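Local atomic coordinates of aldehyde dehydrogenase family protein (Pseudomonas syringae pv. tomato, PDB entry 6X9L), a protein that probably oxidises long-chain aliphatic aldehydes such as octanal, using NAD+ as the electron acceptor, as a member of the aldehyde dehydrogenase family. Residues 40-45 and 369-374; 149-154 and 227-232; 253-258 and 473-478; 285-290 and 331-336. The protein carries 1 engineered substitution. One frame throughout, in Å; residues are numbered along the deposited sequence.

Contact 1 opens near the N terminus at 40-45 and closes only at 369-374, joining the 33-38/43-49 hairpin to the loop before strand 376-379. Within that span, contact 2 brings 149-154 against 227-232 as neighbouring parallel strands. Contact 3 starts after contact 2 has closed, at 253-258, and finishes at 473-478, so it crosses contact 1. Contact 4, 285-290 with 331-336, falls inside the spans of both contact 1 and contact 3. Contacts 2 and 3 touch through one sheet, where the 230-234 strand bonds to 253-257. Contacts 1 and 4 touch where Phe-371 O lies 3.0 Å from Ile-333 N, on the other side of the chain's centre from contact 3.

Contact 1. Residues 40-45 and 369-374; sequences ATEEVV and QGFYTR
Glu-42 makes the largest single contribution to the meeting between residues 40-42, which lead into strand 43-49, and the loop 369-374 ahead of strand 376-379. Its CG stands anti to its own carbonyl carbon (chi1 -73°) and the chain continues extended, which delivers the carboxylate to the backbone of Gly-370. There Gly-370 N donates to Glu-42 OE2 over 2.9 Å, nearly straight at 170°, and uses the anti lone pair of that oxygen. Arg-363 forms a salt bridge with the same oxygen, so two donors grip OE2, which would favour the ionised carboxylate. On the buried side, the Glu-42 chain crosses the Phe-371 ring obliquely, with Glu-42 CG 3.4 Å from Phe-371 CZ and the carboxylate and ring planes 46° apart. Close packing extends to the backbone: Gly-370 CA makes a CA-H...O contact of 3.4 Å with Ala-40 O, and the positive phi of Gly-370 is a backbone shape that suits glycine. Tyr-372 reaches across as well, its OH 3.5 Å from Ala-40 CB. A water also joins the segments, bonded to Tyr-372 OH at 3.0 Å and weakly to Ala-40 O. The outer side is looser. Gln-369 is exposed, and although its NE2 comes within 3.1 Å of Thr-41 O, the angle is too poor for a hydrogen bond. The backbone of Phe-371 bonds to Pro-39. Phe-371 is the centre of an inverse gamma turn, and the contact docks that turn against the connection of the 33-38/43-49 beta hairpin.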
# COMPACT_ATOMS: atom_id res chain seq x y z
N ALA A 40 -14.98 -5.21 34.44
CA ALA A 40 -15.66 -4.52 35.53
C ALA A 40 -15.62 -5.31 36.83
O ALA A 40 -15.72 -4.72 37.91
CB ALA A 40 -17.11 -4.22 35.17
N THR A 41 -15.49 -6.63 36.74
CA THR A 41 -15.43 -7.48 37.92
C THR A 41 -14.20 -8.36 38.00
O THR A 41 -13.98 -8.99 39.04
CB THR A 41 -16.66 -8.40 37.99
OG1 THR A 41 -16.65 -9.25 36.84
CG2 THR A 41 -17.95 -7.57 38.01
N GLU A 42 -13.39 -8.43 36.94
CA GLU A 42 -12.20 -9.28 36.92
C GLU A 42 -12.53 -10.77 36.99
O GLU A 42 -11.67 -11.56 37.36
CB GLU A 42 -11.22 -8.93 38.04
CG GLU A 42 -10.48 -7.63 37.83
CD GLU A 42 -9.66 -7.23 39.04
OE1 GLU A 42 -8.51 -7.71 39.17
OE2 GLU A 42 -10.16 -6.43 39.86
N GLU A 43 -13.74 -11.19 36.65
CA GLU A 43 -14.13 -12.59 36.61
C GLU A 43 -14.14 -13.11 35.17
O GLU A 43 -14.56 -12.39 34.25
CB GLU A 43 -15.51 -12.80 37.23
CG GLU A 43 -15.75 -11.96 38.47
CD GLU A 43 -15.55 -12.72 39.77
OE1 GLU A 43 -16.27 -12.39 40.74
OE2 GLU A 43 -14.69 -13.63 39.82
N VAL A 44 -13.68 -14.35 34.98
CA VAL A 44 -13.81 -14.98 33.67
C VAL A 44 -15.27 -15.32 33.48
O VAL A 44 -15.90 -15.96 34.33
CB VAL A 44 -12.90 -16.22 33.54
CG1 VAL A 44 -11.85 -16.28 34.62
CG2 VAL A 44 -13.73 -17.51 33.48
N VAL A 45 -15.83 -14.85 32.37
CA VAL A 45 -17.25 -15.01 32.08
C VAL A 45 -17.48 -15.99 30.95
O VAL A 45 -18.64 -16.24 30.60
CB VAL A 45 -17.90 -13.65 31.76
CG1 VAL A 45 -17.83 -12.75 32.98
CG2 VAL A 45 -17.20 -12.98 30.60
N GLN A 369 -12.60 -3.36 42.98
CA GLN A 369 -12.70 -4.48 42.05
C GLN A 369 -13.03 -3.95 40.65
O GLN A 369 -13.98 -3.18 40.48
CB GLN A 369 -13.79 -5.45 42.52
CG GLN A 369 -13.51 -6.89 42.19
CD GLN A 369 -14.79 -7.68 42.02
OE1 GLN A 369 -15.86 -7.10 41.85
NE2 GLN A 369 -14.69 -9.01 42.06
N GLY A 370 -12.25 -4.36 39.65
CA GLY A 370 -12.41 -3.86 38.30
C GLY A 370 -11.32 -2.86 37.92
O GLY A 370 -10.79 -2.11 38.75
N PHE A 371 -10.97 -2.84 36.63
CA PHE A 371 -9.82 -2.07 36.15
C PHE A 371 -10.13 -0.60 36.00
O PHE A 371 -9.74 0.04 35.02
CB PHE A 371 -9.32 -2.68 34.84
CG PHE A 371 -8.93 -4.11 35.01
CD1 PHE A 371 -8.00 -4.48 36.00
CD2 PHE A 371 -9.53 -5.10 34.26
CE1 PHE A 371 -7.66 -5.79 36.20
CE2 PHE A 371 -9.19 -6.43 34.46
CZ PHE A 371 -8.25 -6.77 35.43
N TYR A 372 -10.80 -0.04 37.00
CA TYR A 372 -11.25 1.34 36.94
C TYR A 372 -10.07 2.28 37.11
O TYR A 372 -9.34 2.20 38.11
CB TYR A 372 -12.30 1.55 38.03
CG TYR A 372 -13.59 0.80 37.79
CD1 TYR A 372 -14.59 1.33 36.99
CD2 TYR A 372 -13.80 -0.45 38.36
CE1 TYR A 372 -15.77 0.65 36.76
CE2 TYR A 372 -14.97 -1.13 38.15
CZ TYR A 372 -15.95 -0.58 37.34
OH TYR A 372 -17.11 -1.27 37.13
N THR A 373 -9.88 3.19 36.16
CA THR A 373 -8.71 4.07 36.13
C THR A 373 -9.17 5.52 36.25
O THR A 373 -10.19 5.91 35.69
CB THR A 373 -7.91 3.84 34.83
OG1 THR A 373 -7.27 2.56 34.88
CG2 THR A 373 -6.85 4.90 34.65
N ARG A 374 -8.43 6.32 36.98
CA ARG A 374 -8.87 7.70 37.21
C ARG A 374 -8.62 8.55 35.97
O ARG A 374 -7.54 8.46 35.38
CB ARG A 374 -8.14 8.29 38.40
CG ARG A 374 -8.26 7.45 39.66
CD ARG A 374 -7.20 7.80 40.69
NE ARG A 374 -7.27 9.18 41.15
CZ ARG A 374 -6.27 9.79 41.79
NH1 ARG A 374 -5.15 9.12 42.01
NH2 ARG A 374 -6.39 11.05 42.21
O HOH W 1 -18.65 -3.30 38.70

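Contact 2. Residues 149-154 and 227-232; sequences IGVCAL and DIDMIS
Asp-229 and Ile-149 lie just before the paired residues 152-154 and 230-232; their side chains slide past each other in opposite directions, with the Asp-229 carboxylate beside the start of strand 151-154. With CG anti to its carbonyl carbon (chi1 -53°), Asp-229 turns back so that OD2 accepts from Val-151 N at 2.8 Å on its anti lone pair. Arg-64 forms a salt bridge with the same oxygen, which would favour the ionised carboxylate. Val-151 O answers by accepting from Asp-229 N at 2.9 Å and, weakly, from Met-230 N. Ile-149 also crosses Met-230 at about a right angle, its CG2 4.1 Å from Met-230 CB. From here the strands run parallel, their axes 23° apart, as neighbours in the Rossmann-like sheet of the NAD-binding domain. Ala-153 alternates its two bonds: its N donates to Met-230 O at 2.8 Å, and its O accepts from Ser-232 N at 2.8 Å, nearly along the C=O axis. Cys-152, Met-230, Leu-154 and Ser-232 share one face; there Cys-152 SG lies 4.2 Å from Met-230 SD, and Lys-168 bonds Ser-232 OG. Ala-153 and Ile-231 share the other, where Ile-231, with CG1 anti to its backbone N, brings that atom to 3.6 Å from Ala-153 CB. Ile-228 joins them by CD1 against Ala-153 CB, while its CG1 meets Val-151 CG1 with the two side chains crossing at about a right angle.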
# COMPACT_ATOMS: atom_id res chain seq x y z
N ILE A 149 -9.64 -8.13 -4.82
CA ILE A 149 -8.28 -8.64 -4.80
C ILE A 149 -8.23 -10.11 -4.39
O ILE A 149 -7.25 -10.80 -4.72
CB ILE A 149 -7.40 -7.75 -3.90
CG1 ILE A 149 -5.93 -8.15 -4.01
CG2 ILE A 149 -7.91 -7.79 -2.45
CD1 ILE A 149 -5.00 -7.08 -3.48
N GLY A 150 -9.25 -10.62 -3.70
CA GLY A 150 -9.35 -12.03 -3.43
C GLY A 150 -9.66 -12.42 -1.99
O GLY A 150 -10.63 -11.95 -1.40
N VAL A 151 -8.84 -13.32 -1.44
CA VAL A 151 -8.98 -13.74 -0.05
C VAL A 151 -8.23 -12.75 0.84
O VAL A 151 -7.07 -12.42 0.57
CB VAL A 151 -8.46 -15.18 0.14
CG1 VAL A 151 -8.46 -15.55 1.60
CG2 VAL A 151 -9.27 -16.17 -0.68
N CYS A 152 -8.89 -12.28 1.91
CA CYS A 152 -8.39 -11.21 2.76
C CYS A 152 -8.33 -11.65 4.22
O CYS A 152 -9.29 -12.22 4.74
CB CYS A 152 -9.29 -9.95 2.66
SG CYS A 152 -9.49 -9.28 1.01
N ALA A 153 -7.21 -11.35 4.89
CA ALA A 153 -7.07 -11.57 6.32
C ALA A 153 -7.37 -10.28 7.08
O ALA A 153 -6.78 -9.24 6.79
CB ALA A 153 -5.65 -12.04 6.67
N LEU A 154 -8.29 -10.36 8.04
CA LEU A 154 -8.67 -9.20 8.84
C LEU A 154 -8.35 -9.47 10.31
O LEU A 154 -8.79 -10.48 10.87
CB LEU A 154 -10.15 -8.89 8.68
CG LEU A 154 -10.65 -9.02 7.24
CD1 LEU A 154 -12.19 -8.85 7.19
CD2 LEU A 154 -9.92 -8.04 6.29
N ASP A 227 -1.87 -18.29 0.36
CA ASP A 227 -3.10 -18.20 -0.41
C ASP A 227 -3.93 -17.00 -0.02
O ASP A 227 -5.08 -16.88 -0.46
CB ASP A 227 -3.91 -19.49 -0.26
CG ASP A 227 -4.81 -19.74 -1.46
OD1 ASP A 227 -4.60 -19.10 -2.50
OD2 ASP A 227 -5.73 -20.58 -1.36
N ILE A 228 -3.38 -16.10 0.78
CA ILE A 228 -4.07 -14.88 1.19
C ILE A 228 -3.51 -13.72 0.37
O ILE A 228 -2.30 -13.51 0.32
CB ILE A 228 -3.92 -14.64 2.70
CG1 ILE A 228 -4.75 -15.71 3.42
CG2 ILE A 228 -4.32 -13.21 3.07
CD1 ILE A 228 -4.83 -15.57 4.91
N ASP A 229 -4.39 -13.01 -0.31
CA ASP A 229 -3.96 -11.98 -1.24
C ASP A 229 -3.76 -10.64 -0.58
O ASP A 229 -3.07 -9.79 -1.15
CB ASP A 229 -5.00 -11.85 -2.35
CG ASP A 229 -5.31 -13.17 -3.00
OD1 ASP A 229 -4.35 -13.78 -3.52
OD2 ASP A 229 -6.49 -13.61 -2.95
N MET A 230 -4.35 -10.44 0.59
CA MET A 230 -4.30 -9.17 1.26
C MET A 230 -4.54 -9.41 2.74
O MET A 230 -5.25 -10.34 3.11
CB MET A 230 -5.33 -8.18 0.72
CG MET A 230 -5.69 -7.12 1.73
SD MET A 230 -6.88 -5.95 1.11
CE MET A 230 -7.19 -5.06 2.63
N ILE A 231 -3.94 -8.56 3.58
CA ILE A 231 -4.15 -8.57 5.02
C ILE A 231 -4.34 -7.13 5.49
O ILE A 231 -3.63 -6.21 5.06
CB ILE A 231 -2.99 -9.26 5.79
CG1 ILE A 231 -3.34 -9.36 7.28
CG2 ILE A 231 -1.67 -8.50 5.65
CD1 ILE A 231 -2.62 -10.47 8.02
N SER A 232 -5.33 -6.93 6.35
CA SER A 232 -5.65 -5.64 6.93
C SER A 232 -5.66 -5.79 8.45
O SER A 232 -6.33 -6.68 8.98
CB SER A 232 -7.00 -5.11 6.43
OG SER A 232 -7.27 -3.83 6.99

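Contact 3. Residues 253-258 and 473-478; sequences RVTQEL and FEEYLE. With NAD (nicotinamide-adenine-dinucleotide), chain D.
A type I beta turn, Glu-474 to Leu-477, lies at the C-terminal end of the helix that begins at 469 and receives the side chain of Arg-253 from strand 253-257 of the Rossmann-like sheet. The arginine leaves the backbone with CG anti to N, stays extended through chi2, and bends at chi3 (-56°), which lays its guanidinium edge against the turn. One nitrogen then serves two backbone carbonyls: Arg-253 NH1 donates to Glu-475 O at 2.8 Å. The second bond, Arg-253 NH1 to Leu-477 O, is 3.0 Å long and straight at 168°. Both oxygens lie within a few degrees of the guanidinium plane, yet the donor stands well above each carbonyl plane rather than on a lone pair. The other terminal nitrogen is used for charge: Arg-253 NH2 forms a salt bridge with Glu-478 OE2 at 3.4 Å, the guanidinium and carboxylate planes being steeply inclined. That oxygen also forms a salt bridge with Arg-466 of the second subunit, so two arginines would stabilise the ionised glutamate at the subunit boundary. Leu-477 N bonds to Glu-474 O, closing the turn whose carbonyls Arg-253 meets. Glu-475, inside the turn, directs OE2 to Arg-466 N of its own chain, and its OE1 lies 3.5 Å from Thr-255 OG1. At the far end of the strand the cofactor's carboxamide is held weakly by two acceptors. NAD N7N donates to Glu-257 OE1 at 3.1 Å, with a bent geometry, and also reaches the backbone, where N7N lies 3.4 Å from Leu-258 O with an almost linear approach.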
# COMPACT_ATOMS: atom_id res chain seq x y z
N ARG A 253 -1.01 -7.29 -0.35
CA ARG A 253 -1.45 -5.95 0.00
C ARG A 253 -1.62 -5.86 1.51
O ARG A 253 -2.30 -6.69 2.12
CB ARG A 253 -2.77 -5.57 -0.68
CG ARG A 253 -3.28 -4.22 -0.16
CD ARG A 253 -4.41 -3.67 -1.01
NE ARG A 253 -4.03 -3.56 -2.42
CZ ARG A 253 -4.89 -3.30 -3.40
NH1 ARG A 253 -6.17 -3.14 -3.12
NH2 ARG A 253 -4.46 -3.22 -4.64
N VAL A 254 -0.98 -4.86 2.11
CA VAL A 254 -0.92 -4.70 3.56
C VAL A 254 -1.64 -3.40 3.90
O VAL A 254 -1.25 -2.32 3.44
CB VAL A 254 0.53 -4.68 4.06
CG1 VAL A 254 0.60 -4.26 5.55
CG2 VAL A 254 1.21 -6.05 3.82
N THR A 255 -2.69 -3.50 4.71
CA THR A 255 -3.42 -2.34 5.20
C THR A 255 -3.28 -2.28 6.71
O THR A 255 -3.51 -3.28 7.40
CB THR A 255 -4.89 -2.42 4.78
OG1 THR A 255 -4.98 -2.03 3.40
CG2 THR A 255 -5.73 -1.50 5.61
N GLN A 256 -2.90 -1.11 7.23
CA GLN A 256 -2.57 -0.94 8.65
C GLN A 256 -3.18 0.33 9.21
O GLN A 256 -3.01 1.42 8.64
CB GLN A 256 -1.06 -0.93 8.88
CG GLN A 256 -0.33 -2.13 8.31
CD GLN A 256 1.13 -1.84 8.10
OE1 GLN A 256 1.50 -1.09 7.19
NE2 GLN A 256 1.98 -2.42 8.95
N GLU A 257 -3.86 0.19 10.34
CA GLU A 257 -4.40 1.29 11.13
C GLU A 257 -3.78 1.13 12.50
O GLU A 257 -4.14 0.20 13.24
CB GLU A 257 -5.92 1.21 11.20
CG GLU A 257 -6.64 1.23 9.87
CD GLU A 257 -7.04 2.64 9.47
OE1 GLU A 257 -6.80 3.55 10.29
OE2 GLU A 257 -7.58 2.83 8.35
N LEU A 258 -2.84 2.01 12.84
CA LEU A 258 -2.05 1.82 14.06
C LEU A 258 -2.21 2.96 15.07
O LEU A 258 -3.28 3.58 15.17
CB LEU A 258 -0.59 1.64 13.69
CG LEU A 258 -0.37 0.73 12.47
CD1 LEU A 258 1.11 0.60 12.21
CD2 LEU A 258 -1.01 -0.65 12.65
N PHE A 473 -13.47 1.14 0.59
CA PHE A 473 -13.93 0.13 -0.36
C PHE A 473 -12.87 -0.18 -1.42
O PHE A 473 -12.68 -1.34 -1.81
CB PHE A 473 -15.24 0.64 -0.98
CG PHE A 473 -15.80 -0.22 -2.07
CD1 PHE A 473 -16.42 -1.42 -1.77
CD2 PHE A 473 -15.77 0.21 -3.39
CE1 PHE A 473 -16.97 -2.20 -2.77
CE2 PHE A 473 -16.31 -0.56 -4.40
CZ PHE A 473 -16.91 -1.77 -4.09
N GLU A 474 -12.15 0.85 -1.87
CA GLU A 474 -11.16 0.65 -2.92
C GLU A 474 -9.90 -0.06 -2.43
O GLU A 474 -9.16 -0.61 -3.26
CB GLU A 474 -10.82 2.00 -3.57
CG GLU A 474 -12.03 2.59 -4.32
CD GLU A 474 -11.68 3.81 -5.17
OE1 GLU A 474 -10.82 4.61 -4.77
OE2 GLU A 474 -12.30 3.96 -6.25
N GLU A 475 -9.66 -0.11 -1.11
CA GLU A 475 -8.56 -0.91 -0.58
C GLU A 475 -8.72 -2.39 -0.88
O GLU A 475 -7.74 -3.13 -0.80
CB GLU A 475 -8.44 -0.70 0.92
CG GLU A 475 -8.19 0.72 1.32
CD GLU A 475 -6.76 1.16 1.03
OE1 GLU A 475 -5.87 0.28 0.98
OE2 GLU A 475 -6.53 2.39 0.87
N TYR A 476 -9.93 -2.85 -1.21
CA TYR A 476 -10.15 -4.26 -1.50
C TYR A 476 -10.29 -4.54 -2.99
O TYR A 476 -10.63 -5.67 -3.37
CB TYR A 476 -11.37 -4.76 -0.74
CG TYR A 476 -11.15 -4.72 0.75
CD1 TYR A 476 -10.58 -5.79 1.43
CD2 TYR A 476 -11.47 -3.58 1.48
CE1 TYR A 476 -10.36 -5.74 2.78
CE2 TYR A 476 -11.26 -3.53 2.84
CZ TYR A 476 -10.71 -4.61 3.49
OH TYR A 476 -10.50 -4.55 4.85
N LEU A 477 -10.01 -3.56 -3.85
CA LEU A 477 -10.04 -3.76 -5.29
C LEU A 477 -8.65 -3.69 -5.89
O LEU A 477 -7.86 -2.81 -5.53
CB LEU A 477 -10.94 -2.71 -5.97
CG LEU A 477 -12.37 -2.68 -5.44
CD1 LEU A 477 -13.06 -1.42 -5.92
CD2 LEU A 477 -13.14 -3.94 -5.86
N GLU A 478 -8.35 -4.62 -6.79
CA GLU A 478 -7.23 -4.45 -7.71
C GLU A 478 -7.62 -3.48 -8.81
O GLU A 478 -8.76 -3.04 -8.92
CB GLU A 478 -6.81 -5.78 -8.33
CG GLU A 478 -5.93 -6.61 -7.45
CD GLU A 478 -4.53 -6.02 -7.27
OE1 GLU A 478 -3.66 -6.75 -6.74
OE2 GLU A 478 -4.30 -4.84 -7.65
PA NAD D . -2.53 -5.12 19.36
O1A NAD D . -1.61 -4.50 18.36
O2A NAD D . -1.84 -5.63 20.56
O5B NAD D . -3.42 -6.29 18.68
C5B NAD D . -4.24 -6.03 17.56
C4B NAD D . -4.62 -7.35 16.86
O4B NAD D . -3.44 -7.97 16.40
C3B NAD D . -5.27 -8.36 17.80
O3B NAD D . -6.25 -9.07 17.06
C2B NAD D . -4.14 -9.29 18.19
O2B NAD D . -4.57 -10.60 18.48
C1B NAD D . -3.36 -9.30 16.90
N9A NAD D . -1.93 -9.56 17.07
C8A NAD D . -1.12 -9.29 18.15
N7A NAD D . 0.14 -9.65 17.81
C5A NAD D . 0.13 -10.13 16.54
C6A NAD D . 1.13 -10.62 15.71
N6A NAD D . 2.40 -10.53 16.08
N1A NAD D . 0.79 -11.03 14.43
C2A NAD D . -0.51 -10.95 13.99
N3A NAD D . -1.50 -10.46 14.81
C4A NAD D . -1.17 -10.07 16.07
O3 NAD D . -3.70 -4.06 19.65
PN NAD D . -4.05 -3.29 21.02
O1N NAD D . -2.91 -2.41 21.40
O2N NAD D . -4.59 -4.24 22.01
O5D NAD D . -5.24 -2.40 20.34
C5D NAD D . -5.27 -1.01 20.54
C4D NAD D . -4.40 -0.34 19.48
O4D NAD D . -5.09 -0.33 18.23
C3D NAD D . -4.14 1.11 19.84
O3D NAD D . -2.85 1.46 19.40
C2D NAD D . -5.13 1.84 18.97
O2D NAD D . -4.75 3.17 18.71
C1D NAD D . -5.12 0.98 17.71
N1N NAD D . -6.32 1.31 16.94
C2N NAD D . -6.19 1.94 15.73
C3N NAD D . -7.32 2.31 15.00
C7N NAD D . -7.22 3.01 13.69
O7N NAD D . -8.39 3.05 12.91
N7N NAD D . -6.09 3.59 13.28
C4N NAD D . -8.58 2.04 15.51
C5N NAD D . -8.71 1.41 16.74
C6N NAD D . -7.56 1.06 17.46

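Contact 4. Residues 285-290 and 331-336; sequences RNVGQS and GPIANE. With OYA (octanal), chain C.
Hydrogen bonding is concentrated on the amide of Gln-289. Its chain leaves with CG anti to the carbonyl carbon and runs extended beyond CG, which puts OE1 in front of Ala-334 N at 2.6 Å; the donor lies in the amide plane, on a lone pair of that oxygen. The amide nitrogen has two further partners. Gln-289 NE2 donates to Asn-286 O at 3.2 Å, and a water accepts from it at 3.0 Å; this water donates to Pro-332 O at 2.7 Å, joining the segments a second time. With oxygen and nitrogen both engaged, the flat group is fixed in rotation. Asn-286 ND2 donates to Gln-289 O at 2.8 Å, while Asn-159 engages both partners of that bond, so two asparagines brace the turn centred on Gln-289, an inverse gamma turn.

Apolar contact is made by Val-287, whose CG2 meets Ile-333 CD1 at 3.8 Å with the two side chains crossing at about a right angle. The Ile-333 side chain crosses that of Gln-289 obliquely, its CD1 near the amide CD and OE1, and Gln-289 and Ala-334 both touch Trp-158, which binds NAD+. The first segment also lines the octanal pocket, meeting the ligand at both ends: Ser-290 OG lies 3.3 Å from its carbonyl carbon C10, and Arg-285 NE is 3.9 Å from its tail carbon C14. The engineered Ala-291 hydrogen-bonds the aldehyde through its N.

The first loop follows helix 272-284 and precedes strand 296-300, while the second runs into helix 336-351, whose N-cap, Asn-335, bonds Gln-338 N through OD1.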
# COMPACT_ATOMS: atom_id res chain seq x y z
N ARG A 285 -13.16 9.87 25.66
CA ARG A 285 -14.18 8.98 25.12
C ARG A 285 -13.68 7.54 25.09
O ARG A 285 -12.53 7.27 24.75
CB ARG A 285 -14.58 9.44 23.71
CG ARG A 285 -15.65 8.59 23.03
CD ARG A 285 -16.80 9.42 22.40
NE ARG A 285 -16.36 10.33 21.34
CZ ARG A 285 -16.36 11.66 21.43
NH1 ARG A 285 -16.77 12.27 22.55
NH2 ARG A 285 -15.93 12.39 20.41
N ASN A 286 -14.56 6.61 25.46
CA ASN A 286 -14.19 5.20 25.53
C ASN A 286 -13.01 5.03 26.49
O ASN A 286 -12.12 4.20 26.29
CB ASN A 286 -13.87 4.63 24.14
CG ASN A 286 -14.00 3.10 24.07
OD1 ASN A 286 -14.96 2.51 24.59
ND2 ASN A 286 -13.02 2.46 23.44
N VAL A 287 -13.01 5.86 27.54
CA VAL A 287 -12.01 5.92 28.60
C VAL A 287 -10.61 5.98 27.99
O VAL A 287 -9.68 5.28 28.42
CB VAL A 287 -12.21 4.77 29.62
CG1 VAL A 287 -12.33 3.46 28.94
CG2 VAL A 287 -11.10 4.74 30.67
N GLY A 288 -10.44 6.86 27.01
CA GLY A 288 -9.17 7.01 26.34
C GLY A 288 -8.74 5.86 25.46
O GLY A 288 -7.64 5.91 24.91
N GLN A 289 -9.55 4.81 25.31
CA GLN A 289 -9.12 3.63 24.56
C GLN A 289 -9.53 3.78 23.10
O GLN A 289 -10.42 3.12 22.58
CB GLN A 289 -9.70 2.37 25.19
CG GLN A 289 -9.23 2.13 26.62
CD GLN A 289 -10.07 1.07 27.31
OE1 GLN A 289 -9.55 0.11 27.88
NE2 GLN A 289 -11.38 1.23 27.25
N SER A 290 -8.83 4.70 22.43
CA SER A 290 -9.13 5.07 21.05
C SER A 290 -7.90 5.73 20.43
O SER A 290 -7.37 6.71 20.98
CB SER A 290 -10.33 5.99 21.02
OG SER A 290 -10.37 6.64 19.78
N GLY A 331 -16.67 3.33 31.90
CA GLY A 331 -16.47 2.06 32.57
C GLY A 331 -15.00 1.88 32.90
O GLY A 331 -14.25 2.85 32.99
N PRO A 332 -14.56 0.65 33.11
CA PRO A 332 -13.15 0.42 33.42
C PRO A 332 -12.31 0.36 32.15
O PRO A 332 -12.81 0.28 31.02
CB PRO A 332 -13.16 -0.93 34.14
CG PRO A 332 -14.37 -1.63 33.60
CD PRO A 332 -15.38 -0.56 33.30
N ILE A 333 -10.99 0.43 32.36
CA ILE A 333 -10.08 0.03 31.30
C ILE A 333 -10.48 -1.38 30.89
O ILE A 333 -11.02 -2.15 31.70
CB ILE A 333 -8.62 0.11 31.76
CG1 ILE A 333 -8.23 1.58 31.88
CG2 ILE A 333 -7.67 -0.57 30.76
CD1 ILE A 333 -8.26 2.28 30.55
N ALA A 334 -10.26 -1.71 29.61
CA ALA A 334 -10.87 -2.89 29.01
C ALA A 334 -10.32 -4.22 29.54
O ALA A 334 -11.03 -5.24 29.43
CB ALA A 334 -10.67 -2.84 27.49
N ASN A 335 -9.11 -4.25 30.09
CA ASN A 335 -8.50 -5.50 30.53
C ASN A 335 -7.24 -5.24 31.37
O ASN A 335 -6.66 -4.15 31.35
CB ASN A 335 -8.16 -6.42 29.35
CG ASN A 335 -7.38 -5.72 28.22
OD1 ASN A 335 -6.19 -5.44 28.35
ND2 ASN A 335 -8.06 -5.48 27.08
N GLU A 336 -6.82 -6.29 32.08
CA GLU A 336 -5.77 -6.16 33.09
C GLU A 336 -4.46 -5.68 32.49
O GLU A 336 -3.79 -4.79 33.05
CB GLU A 336 -5.58 -7.49 33.81
CG GLU A 336 -4.49 -7.42 34.86
CD GLU A 336 -4.59 -8.51 35.89
OE1 GLU A 336 -5.11 -9.60 35.56
OE2 GLU A 336 -4.15 -8.27 37.03
C14 OYA C . -16.89 9.52 17.53
C5 OYA C . -15.69 8.59 17.61
C6 OYA C . -15.93 7.40 16.70
C11 OYA C . -15.02 6.27 17.10
C7 OYA C . -13.63 6.43 16.50
C8 OYA C . -12.83 5.19 16.87
C9 OYA C . -11.58 5.02 16.01
C10 OYA C . -10.32 5.19 16.84
OAB OYA C . -9.85 4.24 17.42
O HOH W 2 -13.82 -0.03 28.51